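Local coordinates for protein putative reductase (Peptoclostridium difficile, PDB 5J6C) that binds flavin mononucleotide and probably uses it to reduce nitro compounds, possibly including the antibiotic metronidazole, at residues W140-N145 against S169-I174. Sequence-based numbering, arbitrary orientation.
Sequences WIQVRN and SVECII. With FMN (flavin mononucleotide), chain C.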
ATOM      1  N   TRP A 140      -2.711   2.335  11.557  1.00 14.90           N
ATOM      2  CA  TRP A 140      -3.679   2.655  10.522  1.00 17.23           C
ATOM      3  C   TRP A 140      -5.079   2.586  11.122  1.00 17.95           C
ATOM      4  O   TRP A 140      -5.413   1.633  11.832  1.00 18.68           O
ATOM      5  CB  TRP A 140      -3.501   1.662   9.368  1.00 19.52           C
ATOM      6  CG  TRP A 140      -4.433   1.686   8.175  1.00 20.21           C
ATOM      7  CD1 TRP A 140      -5.800   1.638   8.182  1.00 18.01           C
ATOM      8  CD2 TRP A 140      -4.039   1.667   6.783  1.00 16.60           C
ATOM      9  NE1 TRP A 140      -6.277   1.609   6.885  1.00 17.09           N
ATOM     10  CE2 TRP A 140      -5.218   1.638   6.014  1.00 16.47           C
ATOM     11  CE3 TRP A 140      -2.801   1.699   6.125  1.00 17.72           C
ATOM     12  CZ2 TRP A 140      -5.202   1.627   4.612  1.00 17.46           C
ATOM     13  CZ3 TRP A 140      -2.782   1.691   4.734  1.00 21.13           C
ATOM     14  CH2 TRP A 140      -3.980   1.659   3.992  1.00 18.95           C
ATOM     15  N   ILE A 141      -5.889   3.603  10.863  1.00 19.11           N
ATOM     16  CA  ILE A 141      -7.287   3.619  11.271  1.00 17.00           C
ATOM     17  C   ILE A 141      -8.119   3.577   9.995  1.00 18.58           C
ATOM     18  O   ILE A 141      -8.125   4.546   9.227  1.00 16.62           O
ATOM     19  CB  ILE A 141      -7.618   4.857  12.117  1.00 20.63           C
ATOM     20  CG1 ILE A 141      -6.768   4.864  13.388  1.00 20.24           C
ATOM     21  CG2 ILE A 141      -9.111   4.900  12.454  1.00 20.88           C
ATOM     22  CD1 ILE A 141      -6.907   6.122  14.177  1.00 20.05           C
ATOM     23  N   GLN A 142      -8.802   2.453   9.756  1.00 18.43           N
ATOM     24  CA  GLN A 142      -9.578   2.281   8.532  1.00 16.82           C
ATOM     25  C   GLN A 142     -10.787   3.214   8.523  1.00 17.60           C
ATOM     26  O   GLN A 142     -11.528   3.284   9.504  1.00 17.20           O
ATOM     27  CB  GLN A 142     -10.030   0.826   8.411  1.00 17.88           C
ATOM     28  CG  GLN A 142     -10.746   0.485   7.124  1.00 17.18           C
ATOM     29  CD  GLN A 142      -9.871   0.668   5.883  1.00 20.17           C
ATOM     30  OE1 GLN A 142      -8.653   0.522   5.945  1.00 18.61           O
ATOM     31  NE2 GLN A 142     -10.498   0.989   4.751  1.00 16.48           N
ATOM     32  N   VAL A 143     -11.002   3.914   7.398  1.00 20.32           N
ATOM     33  CA  VAL A 143     -12.149   4.802   7.209  1.00 18.15           C
ATOM     34  C   VAL A 143     -13.060   4.322   6.083  1.00 21.38           C
ATOM     35  O   VAL A 143     -14.279   4.185   6.268  1.00 18.17           O
ATOM     36  CB  VAL A 143     -11.698   6.260   6.959  1.00 17.46           C
ATOM     37  CG1 VAL A 143     -12.912   7.149   6.640  1.00 17.98           C
ATOM     38  CG2 VAL A 143     -10.941   6.785   8.185  1.00 17.70           C
ATOM     39  N   ARG A 144     -12.494   4.083   4.897  1.00 16.76           N
ATOM     40  CA  ARG A 144     -13.290   3.569   3.793  1.00 18.28           C
ATOM     41  C   ARG A 144     -14.013   2.298   4.225  1.00 19.61           C
ATOM     42  O   ARG A 144     -13.436   1.443   4.901  1.00 20.67           O
ATOM     43  CB  ARG A 144     -12.402   3.290   2.572  1.00 18.71           C
ATOM     44  CG  ARG A 144     -13.205   3.015   1.308  1.00 19.48           C
ATOM     45  CD  ARG A 144     -12.342   2.525   0.147  1.00 18.33           C
ATOM     46  NE  ARG A 144     -11.803   1.190   0.385  1.00 16.72           N
ATOM     47  CZ  ARG A 144     -12.406   0.067   0.014  1.00 17.79           C
ATOM     48  NH1 ARG A 144     -11.842  -1.108   0.267  1.00 15.10           N
ATOM     49  NH2 ARG A 144     -13.576   0.119  -0.609  1.00 20.14           N
ATOM     50  N   ASN A 145     -15.297   2.194   3.861  1.00 18.07           N
ATOM     51  CA  ASN A 145     -16.124   1.028   4.160  1.00 19.71           C
ATOM     52  C   ASN A 145     -16.375   0.860   5.650  1.00 22.39           C
ATOM     53  O   ASN A 145     -16.756  -0.229   6.091  1.00 23.09           O
ATOM     54  CB  ASN A 145     -15.512  -0.267   3.598  1.00 21.90           C
ATOM     55  CG  ASN A 145     -15.766  -0.446   2.105  1.00 27.63           C
ATOM     56  OD1 ASN A 145     -16.440   0.365   1.467  1.00 29.18           O
ATOM     57  ND2 ASN A 145     -15.197  -1.505   1.536  1.00 31.86           N
ATOM     58  N   SER A 169     -12.656  11.361  -1.041  1.00 22.55           N
ATOM     59  CA  SER A 169     -13.011  10.285  -0.134  1.00 23.70           C
ATOM     60  C   SER A 169     -11.874  10.067   0.864  1.00 23.30           C
ATOM     61  O   SER A 169     -10.700  10.228   0.522  1.00 22.02           O
ATOM     62  CB  SER A 169     -13.292   8.998  -0.917  1.00 23.79           C
ATOM     63  OG  SER A 169     -13.730   7.977  -0.046  1.00 27.82           O
ATOM     64  N   VAL A 170     -12.220   9.681   2.093  1.00 22.00           N
ATOM     65  CA  VAL A 170     -11.237   9.459   3.152  1.00 19.09           C
ATOM     66  C   VAL A 170     -10.886   7.983   3.192  1.00 17.91           C
ATOM     67  O   VAL A 170     -11.766   7.130   3.342  1.00 20.15           O
ATOM     68  CB  VAL A 170     -11.745   9.935   4.523  1.00 20.03           C
ATOM     69  CG1 VAL A 170     -10.632   9.778   5.566  1.00 17.30           C
ATOM     70  CG2 VAL A 170     -12.204  11.379   4.451  1.00 19.27           C
ATOM     71  N   GLU A 171      -9.598   7.679   3.050  1.00 18.62           N
ATOM     72  CA  GLU A 171      -9.137   6.297   3.033  1.00 17.12           C
ATOM     73  C   GLU A 171      -8.884   5.780   4.439  1.00 17.09           C
ATOM     74  O   GLU A 171      -9.415   4.735   4.830  1.00 19.36           O
ATOM     75  CB  GLU A 171      -7.860   6.172   2.190  1.00 19.63           C
ATOM     76  CG  GLU A 171      -7.147   4.835   2.359  1.00 16.63           C
ATOM     77  CD  GLU A 171      -8.029   3.646   2.008  1.00 20.44           C
ATOM     78  OE1 GLU A 171      -7.911   2.592   2.660  1.00 21.57           O
ATOM     79  OE2 GLU A 171      -8.853   3.763   1.083  1.00 20.22           O
ATOM     80  N   CYS A 172      -8.104   6.518   5.221  1.00 16.42           N
ATOM     81  CA  CYS A 172      -7.670   6.063   6.531  1.00 16.71           C
ATOM     82  C   CYS A 172      -7.017   7.236   7.244  1.00 17.87           C
ATOM     83  O   CYS A 172      -6.658   8.241   6.619  1.00 20.31           O
ATOM     84  CB  CYS A 172      -6.677   4.898   6.410  1.00 17.12           C
ATOM     85  SG  CYS A 172      -5.134   5.365   5.548  1.00 16.14           S
ATOM     86  N   ILE A 173      -6.884   7.101   8.558  1.00 16.00           N
ATOM     87  CA  ILE A 173      -6.075   7.998   9.376  1.00 18.55           C
ATOM     88  C   ILE A 173      -4.859   7.224   9.873  1.00 17.65           C
ATOM     89  O   ILE A 173      -4.989   6.084  10.340  1.00 18.39           O
ATOM     90  CB  ILE A 173      -6.876   8.552  10.565  1.00 17.54           C
ATOM     91  CG1 ILE A 173      -8.265   9.011  10.116  1.00 15.25           C
ATOM     92  CG2 ILE A 173      -6.115   9.704  11.225  1.00 19.48           C
ATOM     93  CD1 ILE A 173      -9.003   9.754  11.180  1.00 16.40           C
ATOM     94  N   ILE A 174      -3.679   7.836   9.781  1.00 18.99           N
ATOM     95  CA  ILE A 174      -2.473   7.275  10.386  1.00 15.79           C
ATOM     96  C   ILE A 174      -2.175   8.094  11.633  1.00 16.06           C
ATOM     97  O   ILE A 174      -1.861   9.285  11.535  1.00 14.94           O
ATOM     98  CB  ILE A 174      -1.268   7.281   9.433  1.00 16.58           C
ATOM     99  CG1 ILE A 174      -1.595   6.603   8.101  1.00 19.77           C
ATOM    100  CG2 ILE A 174      -0.082   6.577  10.095  1.00 19.10           C
ATOM    101  CD1 ILE A 174      -1.811   5.110   8.211  1.00 19.98           C
TER
HETATM  102  N1  FMN C 201      -5.806  -1.037  13.774  1.00 16.28           N
HETATM  103  C2  FMN C 201      -6.765  -0.419  14.558  1.00 17.48           C
HETATM  104  O2  FMN C 201      -6.624  -0.343  15.770  1.00 20.22           O
HETATM  105  N3  FMN C 201      -7.896   0.130  13.995  1.00 21.22           N
HETATM  106  C4  FMN C 201      -8.099   0.052  12.633  1.00 19.17           C
HETATM  107  O4  FMN C 201      -9.103   0.529  12.108  1.00 19.15           O
HETATM  108  C4A FMN C 201      -7.158  -0.584  11.843  1.00 21.37           C
HETATM  109  N5  FMN C 201      -7.376  -0.642  10.487  1.00 17.39           N
HETATM  110  C5A FMN C 201      -6.438  -1.229   9.682  1.00 21.04           C
HETATM  111  C6  FMN C 201      -6.677  -1.285   8.315  1.00 19.13           C
HETATM  112  C7  FMN C 201      -5.750  -1.866   7.489  1.00 15.35           C
HETATM  113  C7M FMN C 201      -6.002  -1.915   6.015  1.00 18.19           C
HETATM  114  C8  FMN C 201      -4.598  -2.400   8.021  1.00 20.40           C
HETATM  115  C8M FMN C 201      -3.599  -3.020   7.108  1.00 21.66           C
HETATM  116  C9  FMN C 201      -4.350  -2.355   9.380  1.00 19.93           C
HETATM  117  C9A FMN C 201      -5.284  -1.767  10.223  1.00 19.69           C
HETATM  118  N10 FMN C 201      -5.066  -1.712  11.592  1.00 22.08           N
HETATM  119  C10 FMN C 201      -6.005  -1.119  12.411  1.00 20.37           C
HETATM  120  C1' FMN C 201      -3.814  -2.293  12.184  1.00 19.08           C
HETATM  121  C2' FMN C 201      -3.892  -3.824  12.277  1.00 20.95           C
HETATM  122  O2' FMN C 201      -4.642  -4.218  13.412  1.00 21.88           O
HETATM  123  C3' FMN C 201      -2.481  -4.417  12.319  1.00 18.24           C
HETATM  124  O3' FMN C 201      -1.740  -3.902  11.237  1.00 19.28           O
HETATM  125  C4' FMN C 201      -2.488  -5.945  12.231  1.00 23.49           C
HETATM  126  O4' FMN C 201      -3.187  -6.462  13.344  1.00 15.95           O
HETATM  127  C5' FMN C 201      -1.060  -6.494  12.201  1.00 21.66           C
HETATM  128  O5' FMN C 201      -0.437  -6.167  13.425  1.00 23.56           O
HETATM  129  P   FMN C 201       0.877  -5.240  13.443  1.00 21.28           P
HETATM  130  O1P FMN C 201       0.647  -4.034  12.558  1.00 18.12           O
HETATM  131  O2P FMN C 201       1.176  -4.772  14.850  1.00 21.24           O
HETATM  132  O3P FMN C 201       2.008  -6.069  12.889  1.00 22.15           O
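Ile141 and Ile173 form a hydrogen-bonded antiparallel pair in the central sheet of this nitroreductase fold. Ile141 N gives to Ile173 O at 2.7 Å, and Ile173 N returns a bond to Ile141 O. Strand 137-142 ends just beyond. Glu171 O then takes two N-H groups, Val143 N and Arg144 N, both from the same face of its carbonyl plane. The Arg144 bond is nearly straight at the hydrogen (170°).

Apolar side chains gather beside Ile141 and Ile173. Val143 CG1 meets Val170 CG1 at 3.6 Å, while Val143 CG2 reaches Ile173 CG1. Ile158 of helix 154-162 packs on Val143 and Ile173.

Ring contacts lie on the other face of the sheet. With CG anti to the backbone N (chi1 176°), the Trp140 indole lies between Cys172 and the flavin. Cys172 SG is 3.9 Å from the centroid of the six-membered ring of Trp140, over its face, a sulfur-aromatic contact. Cys172 CB makes a CH-pi contact with the five-membered ring. The flavin lies against the opposite ring face, and Gln142 N donates to FMN O4 at 3.1 Å.

Among the polar side chains, Arg144 NE lies in a long salt bridge to Glu171 OE2; its stronger one is to Glu118 of the second subunit. The Gln142 amide is held at both ends. Trp140 NE1 donates to OE1. NE2 bonds the same Glu118, and Gln142 NE2 also donates to Arg144 O at 3.0 Å, with that oxygen in the amide plane.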